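PDB 5FJZ: coatomer subunit delta from Saccharomyces cerevisiae, which forms part of the COPI vesicle coat, which carries dilysine-tagged proteins from Golgi to ER, and binds tryptophan-based motifs such as that of Dsl1 through its mu-homology domain. Local coordinates for the interface of chains A and B and the interface of chains A and C. Residues are numbered along the deposited sequence; one frame, centred on the assembly and turned at random. Chains: chain A/B/C, Coatomer subunit delta.

All three contacts join copies of the delta-COP mu-homology domain. Contact 1 pairs chain A with chain B. Contacts 2 and 3 both pair chain A with chain C. Contact 1 lies about 40 Å from contact 2 and 39 Å from contact 3, measured between the centres of their C-alpha atoms. The centres of contacts 2 and 3 are about 5 Å apart, and the two share A:Gln70 and C:Glu26, so they form one continuous patch. Chain A thus meets two neighbours through separate surfaces. Each interface is two-fold symmetric. These pairings may reflect crystal packing rather than the assembled coat.

Contact 1: the interface of chains A and B. Residues chain A 181, 183; chain B 9, 45, 101-103.
The side-chain amide of A:Asn183 lies flat over one face of the B:Arg45 guanidinium, with the two planes 7° apart. A:Asn183 CB sits above this face towards its rim, 3.6 Å from B:Arg45 CZ. At the edge of the same guanidinium, in its plane, is the carboxylate of B:Asp101. This pairs two mu-homology domains of the adaptor medium-subunit family, and the pairing may be a crystal one. Within chain B the arginine grips the aspartate side-on. B:Arg45 NE reaches B:Asp101 OD1 at 2.9 Å, and B:Arg45 NH2 reaches B:Asp101 OD2 at 3.0 Å. This salt bridge is likely to hold the guanidinium flat under the asparagine. A:Asn183 follows strand 180-182, and its CG points away from its own backbone N (chi1 174°). That turn carries the amide across the arginine to the B:Asp101 to B:Ser103 loop. Its amide nitrogen donates to two groups there. A:Asn183 ND2 meets the backbone carbonyl B:Asp101 O at 2.8 Å, near the amide plane. A:Asn183 ND2 also meets the hydroxyl B:Ser103 OG at 3.0 Å, in a fairly straight bond of 163° at the hydrogen. Water 1 links the backbone A:Asn183 N, at 2.9 Å, to the carboxylate B:Asp101 OD2. B:Val9 flanks the asparagine, its CG2 methyl 3.8 Å from the backbone A:Asn183 O.

Contact 2: the interface of chains A and C. Residues chain A 70, 72; chain C 26, 270.
A:Gln70 and C:Glu26 reach towards each other from opposite directions across two mu-homology domains of the adaptor medium-subunit family. The pairing may belong to the crystal. The amide and carboxylate planes are turned 63° apart. The amide nitrogen A:Gln70 NE2 donates to the carboxylate oxygen C:Glu26 OE2 at 2.5 Å. OE2 receives it on its anti lone pair, but lies well out of the glutamine amide plane. The bond is bent, with 132° at the hydrogen. C:Glu26 stands near the end of strand 15-27. Its chain is extended, with CG turned away from the backbone N, and this carries the carboxylate across to chain A. The chain of A:Gln70 instead folds at chi2 (-83°), which swings its amide towards the glutamate and C:Gln270. C:Gln270 is the last residue of its chain. Its side chain runs obliquely to that of A:Gln70, with the amide planes steeply inclined to each other. A:Gln70 NE2 also makes a weak hydrogen bond to the terminal carboxylate oxygen C:Gln270 O at 3.4 Å. Shortened to an alanine here, the glutamine would lose its amide, and C:Glu26 OE2 would probably be left without this donor. A:Lys72, in strand 72-73, crosses C:Gln270 at about a right angle, but the details of this crossing are doubtful. A:Lys72 NZ is 5.1 Å from C:Glu26 OE2, so any attraction between them would act only at a distance.

Contact 3: the interface of chains A and C. Residues chain A 67-70, 110-111; chain C 26, 28, 34.
Between two mu-homology domains, C:His34 at the start of strand 33-46 places its ring beside 3-10 helix 67-69 and strand 104-113 of chain A. C:His34 NE2, a ring nitrogen, donates to the backbone carbonyl A:Arg110 O at 2.6 Å. The oxygen lies in the ring plane, while the donor is tilted 35° from the carbonyl plane. A second carbonyl oxygen, A:Ser68 O, is 3.0 Å from C:His34 NE2 and may share its hydrogen. C:His34 CG is turned away from its backbone N (chi1 175°), which projects the ring towards these two carbonyls. A:Gln70 CG lies over one face of the C:His34 ring, towards its rim, 3.6 Å from the centroid in a CH-pi contact. Water 2 lies over the opposite face. Water 2 is 2.9 Å from both A:Ser68 O and the backbone C:His34 O. A:Arg110 passes obliquely by the histidine, whose CE1 lies over the rim of one guanidinium face. A:Arg110 NH2 forms a salt bridge with C:Glu26 OE1 at 2.9 Å. This bond is nearly straight at 173° but comes from above the carboxylate plane. Water 4, 3.0 Å from A:Arg110 NE, also reaches C:Glu26 OE1. A:Lys67 O meets C:Ser28 OG through water 3. Though perhaps a crystal pairing, the site joins two copies of the domain in the deposited assembly.

Contact 1: the interface of chains A and B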
# COMPACT_ATOMS: atom_id res chain seq x y z
N VAL A 181 -6.09 -12.36 27.59
CA VAL A 181 -6.29 -12.30 26.17
C VAL A 181 -7.22 -11.14 25.87
O VAL A 181 -8.18 -10.86 26.63
CB VAL A 181 -6.53 -13.65 25.47
CG1 VAL A 181 -6.42 -14.85 26.37
CG2 VAL A 181 -7.68 -13.64 24.50
N ASN A 183 -8.94 -8.77 22.29
CA ASN A 183 -9.10 -8.67 20.90
C ASN A 183 -8.23 -7.47 20.46
O ASN A 183 -8.37 -6.40 20.97
CB ASN A 183 -10.55 -8.44 20.54
CG ASN A 183 -10.72 -8.19 19.05
OD1 ASN A 183 -11.10 -7.08 18.65
ND2 ASN A 183 -10.64 -9.25 18.25
N VAL B 9 -12.39 -0.97 21.41
CA VAL B 9 -12.72 -2.39 21.21
C VAL B 9 -14.03 -2.68 21.93
O VAL B 9 -14.10 -2.72 23.16
CB VAL B 9 -11.60 -3.34 21.67
CG1 VAL B 9 -12.06 -4.79 21.67
CG2 VAL B 9 -10.40 -3.23 20.75
N ARG B 45 -16.43 -13.11 16.77
CA ARG B 45 -15.48 -13.15 17.88
C ARG B 45 -16.08 -14.05 18.95
O ARG B 45 -17.28 -13.91 19.34
CB ARG B 45 -15.25 -11.81 18.52
CG ARG B 45 -14.25 -10.85 17.82
CD ARG B 45 -14.28 -9.46 18.39
NE ARG B 45 -13.99 -9.41 19.83
CZ ARG B 45 -14.18 -8.30 20.56
NH1 ARG B 45 -14.64 -7.18 20.00
NH2 ARG B 45 -13.85 -8.28 21.86
N ASP B 101 -11.00 -14.71 21.50
CA ASP B 101 -11.44 -13.41 21.10
C ASP B 101 -10.79 -12.82 19.86
O ASP B 101 -10.65 -11.62 19.78
CB ASP B 101 -11.34 -12.44 22.29
CG ASP B 101 -12.53 -11.48 22.37
OD1 ASP B 101 -13.49 -11.63 21.55
OD2 ASP B 101 -12.54 -10.56 23.23
N GLN B 102 -10.42 -13.64 18.90
CA GLN B 102 -9.90 -13.18 17.63
C GLN B 102 -11.03 -12.84 16.70
O GLN B 102 -12.05 -13.56 16.66
CB GLN B 102 -9.01 -14.24 16.96
CG GLN B 102 -7.92 -14.84 17.90
CD GLN B 102 -8.29 -16.17 18.53
OE1 GLN B 102 -9.47 -16.46 18.78
NE2 GLN B 102 -7.30 -17.01 18.73
N SER B 103 -10.85 -11.75 15.94
CA SER B 103 -11.85 -11.36 14.95
C SER B 103 -11.72 -12.28 13.73
O SER B 103 -10.70 -12.26 13.02
CB SER B 103 -11.70 -9.91 14.54
OG SER B 103 -11.91 -9.03 15.59
O HOH W 1 -10.83 -8.09 24.44

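Contact 2: the interface of chains A and C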
# COMPACT_ATOMS: atom_id res chain seq x y z
N GLN A 70 19.14 12.57 10.04
CA GLN A 70 18.68 13.16 8.76
C GLN A 70 17.46 14.06 8.99
O GLN A 70 16.37 13.70 8.54
CB GLN A 70 18.32 12.03 7.76
CG GLN A 70 19.48 11.61 6.92
CD GLN A 70 19.65 12.56 5.72
OE1 GLN A 70 19.98 13.75 5.86
NE2 GLN A 70 19.45 12.03 4.54
N LYS A 72 14.95 16.75 8.38
CA LYS A 72 14.44 17.14 7.03
C LYS A 72 13.29 18.05 7.31
O LYS A 72 12.38 17.71 8.07
CB LYS A 72 14.02 15.92 6.21
CG LYS A 72 13.62 16.25 4.78
CD LYS A 72 12.61 15.25 4.21
CE LYS A 72 13.26 13.87 3.94
NZ LYS A 72 13.33 12.98 5.16
N GLU C 26 20.79 5.51 2.26
CA GLU C 26 20.53 6.98 2.34
C GLU C 26 21.80 7.73 2.72
O GLU C 26 22.56 7.29 3.62
CB GLU C 26 19.44 7.30 3.34
CG GLU C 26 19.09 8.79 3.46
CD GLU C 26 17.80 9.08 4.21
OE1 GLU C 26 16.96 8.12 4.34
OE2 GLU C 26 17.65 10.25 4.69
N GLN C 270 19.80 13.08 0.36
CA GLN C 270 18.80 13.94 0.99
C GLN C 270 19.48 14.96 1.94
O GLN C 270 20.46 14.63 2.66
CB GLN C 270 17.96 12.90 1.80
CG GLN C 270 16.81 13.40 2.55
CD GLN C 270 15.62 12.54 2.25
OE1 GLN C 270 15.55 11.38 2.67
NE2 GLN C 270 14.71 13.09 1.48
OXT GLN C 270 19.05 16.14 2.10

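Contact 3: the interface of chains A and C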
# COMPACT_ATOMS: atom_id res chain seq x y z
N LYS A 67 23.96 14.39 11.85
CA LYS A 67 23.54 13.89 10.55
C LYS A 67 22.85 12.48 10.66
O LYS A 67 22.15 12.06 9.73
CB LYS A 67 24.74 13.81 9.67
CG LYS A 67 25.18 15.21 9.20
CD LYS A 67 26.25 15.11 8.14
CE LYS A 67 26.77 16.51 7.78
NZ LYS A 67 27.80 16.30 6.74
N SER A 68 23.16 11.73 11.72
CA SER A 68 22.59 10.36 11.82
C SER A 68 21.06 10.47 12.01
O SER A 68 20.37 9.42 11.86
CB SER A 68 23.24 9.57 12.98
OG SER A 68 22.96 10.17 14.25
N PHE A 69 20.53 11.65 12.32
CA PHE A 69 19.09 11.86 12.39
C PHE A 69 18.38 12.27 11.08
O PHE A 69 17.17 12.19 11.03
CB PHE A 69 18.73 12.83 13.51
CG PHE A 69 18.65 12.16 14.85
CD1 PHE A 69 17.51 11.54 15.26
CD2 PHE A 69 19.77 12.09 15.65
CE1 PHE A 69 17.47 10.90 16.50
CE2 PHE A 69 19.74 11.48 16.91
CZ PHE A 69 18.57 10.86 17.32
N GLN A 70 19.14 12.57 10.04
CA GLN A 70 18.68 13.16 8.76
C GLN A 70 17.46 14.06 8.99
O GLN A 70 16.37 13.70 8.54
CB GLN A 70 18.32 12.03 7.76
CG GLN A 70 19.48 11.61 6.92
CD GLN A 70 19.65 12.56 5.72
OE1 GLN A 70 19.98 13.75 5.86
NE2 GLN A 70 19.45 12.03 4.54
N ARG A 110 14.93 10.48 11.24
CA ARG A 110 15.01 9.05 11.19
C ARG A 110 16.39 8.58 11.57
O ARG A 110 17.38 9.08 11.03
CB ARG A 110 14.72 8.56 9.77
CG ARG A 110 14.61 7.05 9.66
CD ARG A 110 13.99 6.62 8.33
NE ARG A 110 14.97 6.65 7.29
CZ ARG A 110 15.78 5.64 6.98
NH1 ARG A 110 15.64 4.46 7.51
NH2 ARG A 110 16.65 5.76 6.00
N LYS A 111 16.45 7.56 12.40
CA LYS A 111 17.76 7.02 12.76
C LYS A 111 17.64 5.55 12.86
O LYS A 111 16.59 5.01 13.27
CB LYS A 111 18.25 7.63 14.09
CG LYS A 111 19.59 7.05 14.41
CD LYS A 111 20.38 7.91 15.37
CE LYS A 111 21.66 7.21 15.76
NZ LYS A 111 22.23 8.02 16.83
N GLU C 26 20.79 5.51 2.26
CA GLU C 26 20.53 6.98 2.34
C GLU C 26 21.80 7.73 2.72
O GLU C 26 22.56 7.29 3.62
CB GLU C 26 19.44 7.30 3.34
CG GLU C 26 19.09 8.79 3.46
CD GLU C 26 17.80 9.08 4.21
OE1 GLU C 26 16.96 8.12 4.34
OE2 GLU C 26 17.65 10.25 4.69
N SER C 28 23.60 11.78 3.31
CA SER C 28 23.50 13.23 3.34
C SER C 28 24.04 13.84 2.00
O SER C 28 24.73 13.20 1.27
CB SER C 28 24.28 13.76 4.51
OG SER C 28 23.64 13.44 5.72
N HIS C 34 23.99 7.80 6.00
CA HIS C 34 23.05 7.75 7.06
C HIS C 34 22.67 6.35 7.48
O HIS C 34 22.56 6.05 8.66
CB HIS C 34 21.80 8.54 6.62
CG HIS C 34 20.67 8.47 7.59
ND1 HIS C 34 19.67 7.55 7.46
CD2 HIS C 34 20.44 9.13 8.74
CE1 HIS C 34 18.79 7.73 8.41
NE2 HIS C 34 19.21 8.72 9.18
O HOH W 2 21.09 6.69 11.11
O HOH W 3 23.76 11.33 6.99
O HOH W 4 15.30 9.50 6.40